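Long-range contacts in D-isomer specific 2-hydroxyacid dehydrogenase NAD-binding (Xanthobacter autotrophicus, PDB 4XA8), which is probably an NAD(P)-dependent oxidoreductase of the D-isomer specific 2-hydroxyacid dehydrogenase family: residues I145-L150 against S199-V204; L116-D121 against G227-N232; P69-V74 against D89-P94. All blocks are in the same frame, centred on the assembly; numbering follows the deposited sequence.

Interaction 1: I145-L150 against S199-V204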
loop_
_atom_site.group_PDB
_atom_site.type_symbol
_atom_site.label_atom_id
_atom_site.label_comp_id
_atom_site.label_asym_id
_atom_site.label_seq_id
_atom_site.Cartn_x
_atom_site.Cartn_y
_atom_site.Cartn_z
ATOM N N ILE A 145 -0.924 15.601 -5.434
ATOM C CA ILE A 145 -0.029 14.590 -6.004
ATOM C C ILE A 145 -0.524 14.059 -7.351
ATOM O O ILE A 145 -1.584 13.410 -7.472
ATOM C CB ILE A 145 0.206 13.439 -5.017
ATOM C CG1 ILE A 145 0.738 14.005 -3.688
ATOM C CG2 ILE A 145 1.206 12.419 -5.599
ATOM C CD1 ILE A 145 0.930 12.948 -2.610
ATOM N N ARG A 146 0.258 14.331 -8.366
ATOM C CA ARG A 146 -0.101 13.968 -9.728
ATOM C C ARG A 146 0.413 12.581 -10.049
ATOM O O ARG A 146 1.626 12.345 -9.995
ATOM C CB ARG A 146 0.489 14.975 -10.706
ATOM C CG ARG A 146 -0.004 16.380 -10.456
ATOM C CD ARG A 146 0.813 17.378 -11.249
ATOM N NE ARG A 146 0.053 17.923 -12.374
ATOM C CZ ARG A 146 0.557 18.724 -13.321
ATOM N NH1 ARG A 146 1.838 19.090 -13.304
ATOM N NH2 ARG A 146 -0.235 19.178 -14.283
ATOM N N VAL A 147 -0.484 11.674 -10.398
ATOM C CA VAL A 147 -0.141 10.234 -10.622
ATOM C C VAL A 147 -0.607 9.945 -12.068
ATOM O O VAL A 147 -1.769 10.210 -12.427
ATOM C CB VAL A 147 -0.903 9.291 -9.663
ATOM C CG1 VAL A 147 -0.527 7.827 -9.848
ATOM C CG2 VAL A 147 -0.728 9.698 -8.194
ATOM N N GLY A 148 0.317 9.466 -12.874
ATOM C CA GLY A 148 0.099 9.178 -14.275
ATOM C C GLY A 148 0.095 7.670 -14.479
ATOM O O GLY A 148 1.087 6.989 -14.152
ATOM N N VAL A 149 -0.964 7.147 -15.086
ATOM C CA VAL A 149 -1.001 5.719 -15.488
ATOM C C VAL A 149 -0.743 5.620 -17.021
ATOM O O VAL A 149 -1.541 6.149 -17.816
ATOM C CB VAL A 149 -2.384 5.125 -15.131
ATOM C CG1 VAL A 149 -2.483 3.644 -15.506
ATOM C CG2 VAL A 149 -2.652 5.260 -13.669
ATOM N N LEU A 150 0.384 5.018 -17.405
ATOM C CA LEU A 150 0.783 4.841 -18.783
ATOM C C LEU A 150 0.200 3.515 -19.276
ATOM O O LEU A 150 0.689 2.449 -18.933
ATOM C CB LEU A 150 2.318 4.910 -18.875
ATOM C CG LEU A 150 2.960 4.849 -20.229
ATOM C CD1 LEU A 150 2.774 6.162 -20.976
ATOM C CD2 LEU A 150 4.440 4.550 -20.055
ATOM N N SER A 199 3.601 14.246 -14.474
ATOM C CA SER A 199 3.399 13.075 -13.588
ATOM C C SER A 199 4.515 12.997 -12.534
ATOM O O SER A 199 5.658 12.634 -12.846
ATOM C CB SER A 199 3.403 11.784 -14.394
ATOM O OG SER A 199 2.316 11.721 -15.309
ATOM N N GLU A 200 4.178 13.265 -11.283
ATOM C CA GLU A 200 5.096 13.071 -10.171
ATOM C C GLU A 200 5.370 11.601 -9.866
ATOM O O GLU A 200 6.489 11.244 -9.527
ATOM C CB GLU A 200 4.561 13.747 -8.890
ATOM C CG GLU A 200 5.565 13.663 -7.771
ATOM C CD GLU A 200 5.120 14.319 -6.465
ATOM O OE1 GLU A 200 4.286 15.256 -6.467
ATOM O OE2 GLU A 200 5.623 13.884 -5.431
ATOM N N ILE A 201 4.334 10.772 -9.954
ATOM C CA ILE A 201 4.446 9.312 -9.839
ATOM C C ILE A 201 3.956 8.754 -11.143
ATOM O O ILE A 201 2.861 9.153 -11.634
ATOM C CB ILE A 201 3.582 8.768 -8.682
ATOM C CG1 ILE A 201 4.014 9.403 -7.356
ATOM C CG2 ILE A 201 3.676 7.270 -8.557
ATOM C CD1 ILE A 201 3.056 9.206 -6.225
ATOM N N VAL A 202 4.706 7.824 -11.742
ATOM C CA VAL A 202 4.220 7.257 -13.003
ATOM C C VAL A 202 4.095 5.734 -12.860
ATOM O O VAL A 202 4.922 5.089 -12.202
ATOM C CB VAL A 202 5.095 7.686 -14.231
ATOM C CG1 VAL A 202 6.476 7.109 -14.120
ATOM C CG2 VAL A 202 4.499 7.234 -15.554
ATOM N N VAL A 203 2.998 5.176 -13.399
ATOM C CA VAL A 203 2.743 3.684 -13.346
ATOM C C VAL A 203 2.743 3.136 -14.754
ATOM O O VAL A 203 1.860 3.457 -15.575
ATOM C CB VAL A 203 1.440 3.290 -12.628
ATOM C CG1 VAL A 203 1.403 1.800 -12.389
ATOM C CG2 VAL A 203 1.266 4.037 -11.321
ATOM N N VAL A 204 3.725 2.313 -15.070
ATOM C CA VAL A 204 3.754 1.664 -16.398
ATOM C C VAL A 204 2.838 0.421 -16.421
ATOM O O VAL A 204 3.089 -0.575 -15.704
ATOM C CB VAL A 204 5.155 1.186 -16.774
ATOM C CG1 VAL A 204 5.147 0.630 -18.209
ATOM C CG2 VAL A 204 6.160 2.323 -16.672
HETATM O O HOH W 1 2.385 16.314 -7.982
#
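Strands 146-150 and 201-204 run side by side in parallel, their axes 4.7 Å apart and 16° from perfect alignment. Four nearly straight backbone bonds join them: I201 gives its N-H to R146 O and takes that of G148, and V203 does the same between G148 O and L150 N; the tie from V203 N to G148 O is the shortest, 2.7 Å. R146 O, where the pairing begins, takes a second, weak N-H from E200.

V147, V149, I201 and V203 put their side chains on one face. With CG1 of I201 beside its own backbone N (chi1 -59°), the I201 and I145 side chains cross obliquely, CD1 of I201 3.8 Å from I145 CG2. Further along, V147 CG1 meets V203 CG2 loosely at 4.4 Å. Helix 103-119 closes over this face through A119 and V115, and helix 154-165 through A160 and L163. The opposite face carries L150, V202 and V204, with G148 between R146 and L150. There S199 OG lies 3.5 Å from G148 CA, so close that a CB on G148 would clash with it, and is itself held by F195 O.

At the solvent end E200 stretches out fully, and a water links its OE1 (2.7 Å) to R146 N (2.9 Å); R140 makes a salt bridge to the same OE1.

This is the core of a Rossmann-type nucleotide-binding sheet. V149 packs near G156 and V204 near A234, both of which contact NADPH in a structure of this protein. Buried backbone amides and carbonyls here satisfy one another along the seam, hydrocarbon lines both faces, and the charges stay at its outer end.

Interaction 2: L116-D121 against G227-N232; sequences LRHARD and GAKFIN
K229 NZ reaches across from strand 228-232 to the end of helix 103-119 and takes hold of two oxygens there. It bonds to H118 O at 2.9 Å, coming from above the carbonyl plane, and forms a salt bridge with D121 OD1 at 2.8 Å, meeting that carboxylate from above its plane as well. The lysine chain is extended until it bends at chi4 (-125°), which swings the ammonium onto both. On the way its CB and CD run past the H118 side chain, about 4.1 Å from H118 CB, while H118 CD2 touches I231 CG1 at 3.8 Å.

One step out, D121 is placed by the Schellman motif that ends the helix: with positive phi, it turns its N-H back to H118 O, so that carbonyl accepts from D121 N and from K229 NZ alike. E255, on strand 253-258, makes a salt bridge to the same ammonium and a hydrogen bond to H118 ND1, and T257 OG1 pairs with H118 NE2. An alanine in place of K229 would lose the ammonium, and would probably leave D121 and E255 without the positive charge they share and loosen the helix end from the sheet.

With two carboxylates and a helix C-terminal carbonyl around it, K229 is likely to stay protonated, whereas E255 and the K229 ammonium would probably pull the ionisation of H118 in opposite directions.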
loop_
_atom_site.group_PDB
_atom_site.type_symbol
_atom_site.label_atom_id
_atom_site.label_comp_id
_atom_site.label_asym_id
_atom_site.label_seq_id
_atom_site.Cartn_x
_atom_site.Cartn_y
_atom_site.Cartn_z
ATOM N N LEU A 116 0.514 4.372 -3.194
ATOM C CA LEU A 116 0.407 4.932 -1.814
ATOM C C LEU A 116 1.775 4.903 -1.082
ATOM O O LEU A 116 2.141 5.831 -0.338
ATOM C CB LEU A 116 -0.637 4.177 -0.971
ATOM C CG LEU A 116 -2.105 4.342 -1.375
ATOM C CD1 LEU A 116 -3.019 3.334 -0.682
ATOM C CD2 LEU A 116 -2.468 5.752 -1.033
ATOM N N ARG A 117 2.524 3.855 -1.354
ATOM C CA ARG A 117 3.817 3.688 -0.733
ATOM C C ARG A 117 4.719 4.903 -1.154
ATOM O O ARG A 117 5.388 5.500 -0.314
ATOM C CB ARG A 117 4.394 2.338 -1.110
ATOM C CG ARG A 117 5.834 2.041 -0.767
ATOM C CD ARG A 117 6.301 0.609 -1.116
ATOM N NE ARG A 117 7.663 0.516 -0.592
ATOM C CZ ARG A 117 8.743 0.939 -1.211
ATOM N NH1 ARG A 117 8.666 1.433 -2.429
ATOM N NH2 ARG A 117 9.924 0.907 -0.587
ATOM N N HIS A 118 4.722 5.281 -2.423
ATOM C CA HIS A 118 5.484 6.459 -2.869
ATOM C C HIS A 118 4.891 7.801 -2.459
ATOM O O HIS A 118 5.623 8.710 -2.071
ATOM C CB HIS A 118 5.701 6.407 -4.390
ATOM C CG HIS A 118 6.654 5.333 -4.800
ATOM N ND1 HIS A 118 7.986 5.352 -4.442
ATOM C CD2 HIS A 118 6.464 4.180 -5.480
ATOM C CE1 HIS A 118 8.580 4.271 -4.914
ATOM N NE2 HIS A 118 7.679 3.558 -5.558
ATOM N N ALA A 119 3.579 7.932 -2.561
ATOM C CA ALA A 119 2.906 9.177 -2.240
ATOM C C ALA A 119 3.075 9.507 -0.751
ATOM O O ALA A 119 3.144 10.655 -0.424
ATOM C CB ALA A 119 1.420 9.080 -2.580
ATOM N N ARG A 120 3.095 8.505 0.142
ATOM C CA ARG A 120 3.309 8.787 1.575
ATOM C C ARG A 120 4.777 8.774 1.979
ATOM O O ARG A 120 5.072 8.927 3.148
ATOM C CB ARG A 120 2.483 7.839 2.434
ATOM C CG ARG A 120 0.981 7.860 2.142
ATOM C CD ARG A 120 0.375 9.240 2.180
ATOM N NE ARG A 120 0.762 9.943 3.387
ATOM C CZ ARG A 120 0.123 9.896 4.567
ATOM N NH1 ARG A 120 -1.011 9.195 4.743
ATOM N NH2 ARG A 120 0.631 10.605 5.584
ATOM N N ASP A 121 5.687 8.637 1.007
ATOM C CA ASP A 121 7.131 8.652 1.238
ATOM C C ASP A 121 7.577 7.516 2.137
ATOM O O ASP A 121 8.561 7.656 2.908
ATOM C CB ASP A 121 7.572 10.018 1.811
ATOM C CG ASP A 121 7.622 11.105 0.735
ATOM O OD1 ASP A 121 8.245 10.931 -0.325
ATOM O OD2 ASP A 121 6.998 12.147 0.929
ATOM N N GLY A 227 13.107 14.017 -9.846
ATOM C CA GLY A 227 12.527 13.565 -8.593
ATOM C C GLY A 227 11.297 12.686 -8.722
ATOM O O GLY A 227 10.694 12.337 -7.721
ATOM N N ALA A 228 10.946 12.291 -9.939
ATOM C CA ALA A 228 9.796 11.487 -10.175
ATOM C C ALA A 228 9.950 10.125 -9.517
ATOM O O ALA A 228 11.054 9.651 -9.265
ATOM C CB ALA A 228 9.531 11.314 -11.681
ATOM N N LYS A 229 8.804 9.520 -9.232
ATOM C CA LYS A 229 8.720 8.166 -8.675
ATOM C C LYS A 229 8.109 7.206 -9.724
ATOM O O LYS A 229 7.093 7.507 -10.318
ATOM C CB LYS A 229 7.919 8.212 -7.390
ATOM C CG LYS A 229 8.592 9.212 -6.420
ATOM C CD LYS A 229 7.690 9.816 -5.400
ATOM C CE LYS A 229 8.468 10.552 -4.298
ATOM N NZ LYS A 229 8.045 9.992 -2.954
ATOM N N PHE A 230 8.779 6.074 -9.949
ATOM C CA PHE A 230 8.526 5.206 -11.112
ATOM C C PHE A 230 8.105 3.795 -10.654
ATOM O O PHE A 230 8.798 3.161 -9.858
ATOM C CB PHE A 230 9.818 5.155 -11.907
ATOM C CG PHE A 230 9.713 4.490 -13.239
ATOM C CD1 PHE A 230 9.931 3.123 -13.353
ATOM C CD2 PHE A 230 9.439 5.215 -14.389
ATOM C CE1 PHE A 230 9.863 2.486 -14.571
ATOM C CE2 PHE A 230 9.390 4.577 -15.630
ATOM C CZ PHE A 230 9.599 3.220 -15.711
ATOM N N ILE A 231 6.963 3.311 -11.158
ATOM C CA ILE A 231 6.414 2.018 -10.822
ATOM C C ILE A 231 6.234 1.234 -12.143
ATOM O O ILE A 231 5.592 1.745 -13.070
ATOM C CB ILE A 231 5.055 2.155 -10.170
ATOM C CG1 ILE A 231 5.196 2.878 -8.835
ATOM C CG2 ILE A 231 4.382 0.791 -9.966
ATOM C CD1 ILE A 231 3.896 3.447 -8.352
ATOM N N ASN A 232 6.794 0.023 -12.219
ATOM C CA ASN A 232 6.640 -0.837 -13.448
ATOM C C ASN A 232 5.978 -2.141 -13.109
ATOM O O ASN A 232 6.547 -2.936 -12.350
ATOM C CB ASN A 232 7.952 -1.133 -14.106
ATOM C CG ASN A 232 7.770 -1.709 -15.501
ATOM O OD1 ASN A 232 6.656 -1.731 -16.029
ATOM N ND2 ASN A 232 8.853 -2.198 -16.079
#

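Interaction 3: P69-V74 against D89-P94; sequences PNLKLV and DLPDVP
V93 sets its two methyls by one torsion: at chi1 -54° CG1 stands anti to the carbonyl carbon and CG2 takes the crowded position between backbone N and carbonyl carbon, which sends the two branches to different parts of 69-74. L71, its CG anti to the backbone N (chi1 -154°), carries CD2 to the opposing loop. The two segments lead into adjacent strands, 73-76 and 95-97, at one edge of the five-stranded parallel sheet, a flavodoxin-like arrangement as expected for the substrate-binding domain of this family.

V93 CG1 rests against L71 O at 3.4 Å, whereas CG2 lies over the start of strand 73-76 and meets V74 CG2 at 4.2 Å, the two valines crossing at about a right angle. Nearer the loop, L71 CD2 touches P91 CG at 3.8 Å, again roughly at a right angle. P94 presses CD onto K72 O at 3.3 Å, while L73 starts off away from the loop, but its CD1 comes back to 3.8 Å from P94 O. P94 has no N-H to give, so what passes between the carbonyl of K72 and this ring is carbon-to-oxygen contact.

The loop between P91 and V93 is shaped by an inverse gamma turn centred on D92, closed by a weak bond from V93 N to P91 O. Outside the pair, F65 packs on L71 and V74, and I304 of helix 290-306 lies on K72 and P94. From here the parallel ladder continues with the backbone pairing of V74 and T96.

The one hydrogen bond between the segments runs from V74 N to P94 O, 3.0 Å, with 177° at the hydrogen.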
loop_
_atom_site.group_PDB
_atom_site.type_symbol
_atom_site.label_atom_id
_atom_site.label_comp_id
_atom_site.label_asym_id
_atom_site.label_seq_id
_atom_site.Cartn_x
_atom_site.Cartn_y
_atom_site.Cartn_z
ATOM N N PRO A 69 6.634 -34.389 -29.329
ATOM C CA PRO A 69 6.039 -34.430 -30.665
ATOM C C PRO A 69 4.496 -34.513 -30.685
ATOM O O PRO A 69 3.891 -33.996 -31.609
ATOM C CB PRO A 69 6.701 -35.662 -31.326
ATOM C CG PRO A 69 7.197 -36.509 -30.223
ATOM C CD PRO A 69 7.378 -35.616 -28.998
ATOM N N ASN A 70 3.878 -35.096 -29.650
ATOM C CA ASN A 70 2.418 -35.304 -29.582
ATOM C C ASN A 70 1.643 -34.222 -28.793
ATOM O O ASN A 70 0.459 -34.401 -28.445
ATOM C CB ASN A 70 2.157 -36.680 -28.960
ATOM C CG ASN A 70 2.789 -37.792 -29.747
ATOM O OD1 ASN A 70 2.789 -37.755 -30.974
ATOM N ND2 ASN A 70 3.336 -38.792 -29.058
ATOM N N LEU A 71 2.314 -33.108 -28.507
ATOM C CA LEU A 71 1.663 -31.922 -27.905
ATOM C C LEU A 71 0.405 -31.491 -28.693
ATOM O O LEU A 71 0.428 -31.358 -29.951
ATOM C CB LEU A 71 2.665 -30.776 -27.886
ATOM C CG LEU A 71 2.605 -29.651 -26.886
ATOM C CD1 LEU A 71 2.582 -30.227 -25.480
ATOM C CD2 LEU A 71 3.839 -28.791 -27.148
ATOM N N LYS A 72 -0.679 -31.292 -27.945
ATOM C CA LYS A 72 -1.995 -30.936 -28.486
ATOM C C LYS A 72 -2.498 -29.563 -28.040
ATOM O O LYS A 72 -3.440 -29.023 -28.652
ATOM C CB LYS A 72 -3.003 -32.023 -28.087
ATOM C CG LYS A 72 -2.651 -33.417 -28.661
ATOM C CD LYS A 72 -3.875 -34.184 -29.153
ATOM C CE LYS A 72 -3.471 -35.326 -30.083
ATOM N NZ LYS A 72 -4.451 -35.590 -31.175
ATOM N N LEU A 73 -1.877 -29.023 -26.982
ATOM C CA LEU A 73 -2.368 -27.856 -26.271
ATOM C C LEU A 73 -1.225 -27.185 -25.506
ATOM O O LEU A 73 -0.471 -27.850 -24.781
ATOM C CB LEU A 73 -3.492 -28.282 -25.302
ATOM C CG LEU A 73 -4.096 -27.190 -24.402
ATOM C CD1 LEU A 73 -4.706 -26.097 -25.269
ATOM C CD2 LEU A 73 -5.154 -27.763 -23.455
ATOM N N VAL A 74 -1.073 -25.876 -25.693
ATOM C CA VAL A 74 -0.203 -25.059 -24.848
ATOM C C VAL A 74 -1.032 -24.078 -24.040
ATOM O O VAL A 74 -2.018 -23.513 -24.546
ATOM C CB VAL A 74 0.829 -24.282 -25.682
ATOM C CG1 VAL A 74 1.630 -23.326 -24.802
ATOM C CG2 VAL A 74 1.745 -25.254 -26.358
ATOM N N ASP A 89 10.082 -22.715 -32.286
ATOM C CA ASP A 89 9.862 -24.167 -32.053
ATOM C C ASP A 89 8.411 -24.546 -31.703
ATOM O O ASP A 89 8.126 -25.730 -31.463
ATOM C CB ASP A 89 10.785 -24.690 -30.933
ATOM C CG ASP A 89 10.351 -24.230 -29.531
ATOM O OD1 ASP A 89 9.820 -23.107 -29.420
ATOM O OD2 ASP A 89 10.548 -24.980 -28.546
ATOM N N LEU A 90 7.518 -23.548 -31.647
ATOM C CA LEU A 90 6.126 -23.756 -31.245
ATOM C C LEU A 90 5.410 -24.578 -32.302
ATOM O O LEU A 90 5.477 -24.241 -33.482
ATOM C CB LEU A 90 5.403 -22.417 -31.068
ATOM N N PRO A 91 4.725 -25.665 -31.894
ATOM C CA PRO A 91 4.042 -26.455 -32.918
ATOM C C PRO A 91 2.715 -25.822 -33.362
ATOM O O PRO A 91 2.320 -24.759 -32.874
ATOM C CB PRO A 91 3.831 -27.813 -32.232
ATOM C CG PRO A 91 3.807 -27.515 -30.775
ATOM C CD PRO A 91 4.426 -26.156 -30.537
ATOM N N ASP A 92 2.051 -26.485 -34.299
ATOM C CA ASP A 92 0.828 -25.985 -34.908
ATOM C C ASP A 92 -0.406 -26.394 -34.080
ATOM O O ASP A 92 -1.226 -27.190 -34.525
ATOM C CB ASP A 92 0.745 -26.532 -36.339
ATOM C CG ASP A 92 -0.336 -25.891 -37.130
ATOM O OD1 ASP A 92 -0.918 -24.901 -36.647
ATOM O OD2 ASP A 92 -0.615 -26.376 -38.237
ATOM N N VAL A 93 -0.526 -25.856 -32.865
ATOM C CA VAL A 93 -1.588 -26.271 -31.936
ATOM C C VAL A 93 -2.228 -25.078 -31.233
ATOM O O VAL A 93 -1.668 -23.980 -31.231
ATOM C CB VAL A 93 -1.077 -27.268 -30.852
ATOM C CG1 VAL A 93 -0.389 -28.455 -31.504
ATOM C CG2 VAL A 93 -0.159 -26.586 -29.851
ATOM N N PRO A 94 -3.408 -25.294 -30.624
ATOM C CA PRO A 94 -4.012 -24.227 -29.833
ATOM C C PRO A 94 -3.113 -23.761 -28.671
ATOM O O PRO A 94 -2.472 -24.583 -27.993
ATOM C CB PRO A 94 -5.292 -24.860 -29.282
ATOM C CG PRO A 94 -5.541 -26.064 -30.114
ATOM C CD PRO A 94 -4.218 -26.522 -30.628
#

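Overall arrangement
Interactions 1 and 2 belong together: their centres lie 8 Å apart, and strands 201-204 and 228-232 are neighbours in one sheet, probably hydrogen-bonded from V204 N to I231 O and from V202 N to K229 O, each 2.8 Å. Interaction 1 is nested in the chain loop that interaction 2 closes. Together they lie beside residues seen to bind NADPH, G156, V233 and A234, though none is bound to this chain. Interaction 3 stands apart in the other sheet, on the opposite side of the chain's centre, about 41 Å and 43 Å from interactions 1 and 2 between centres. Its V74 side chain is still about 9 Å from that of R97, another residue seen to contact NADPH.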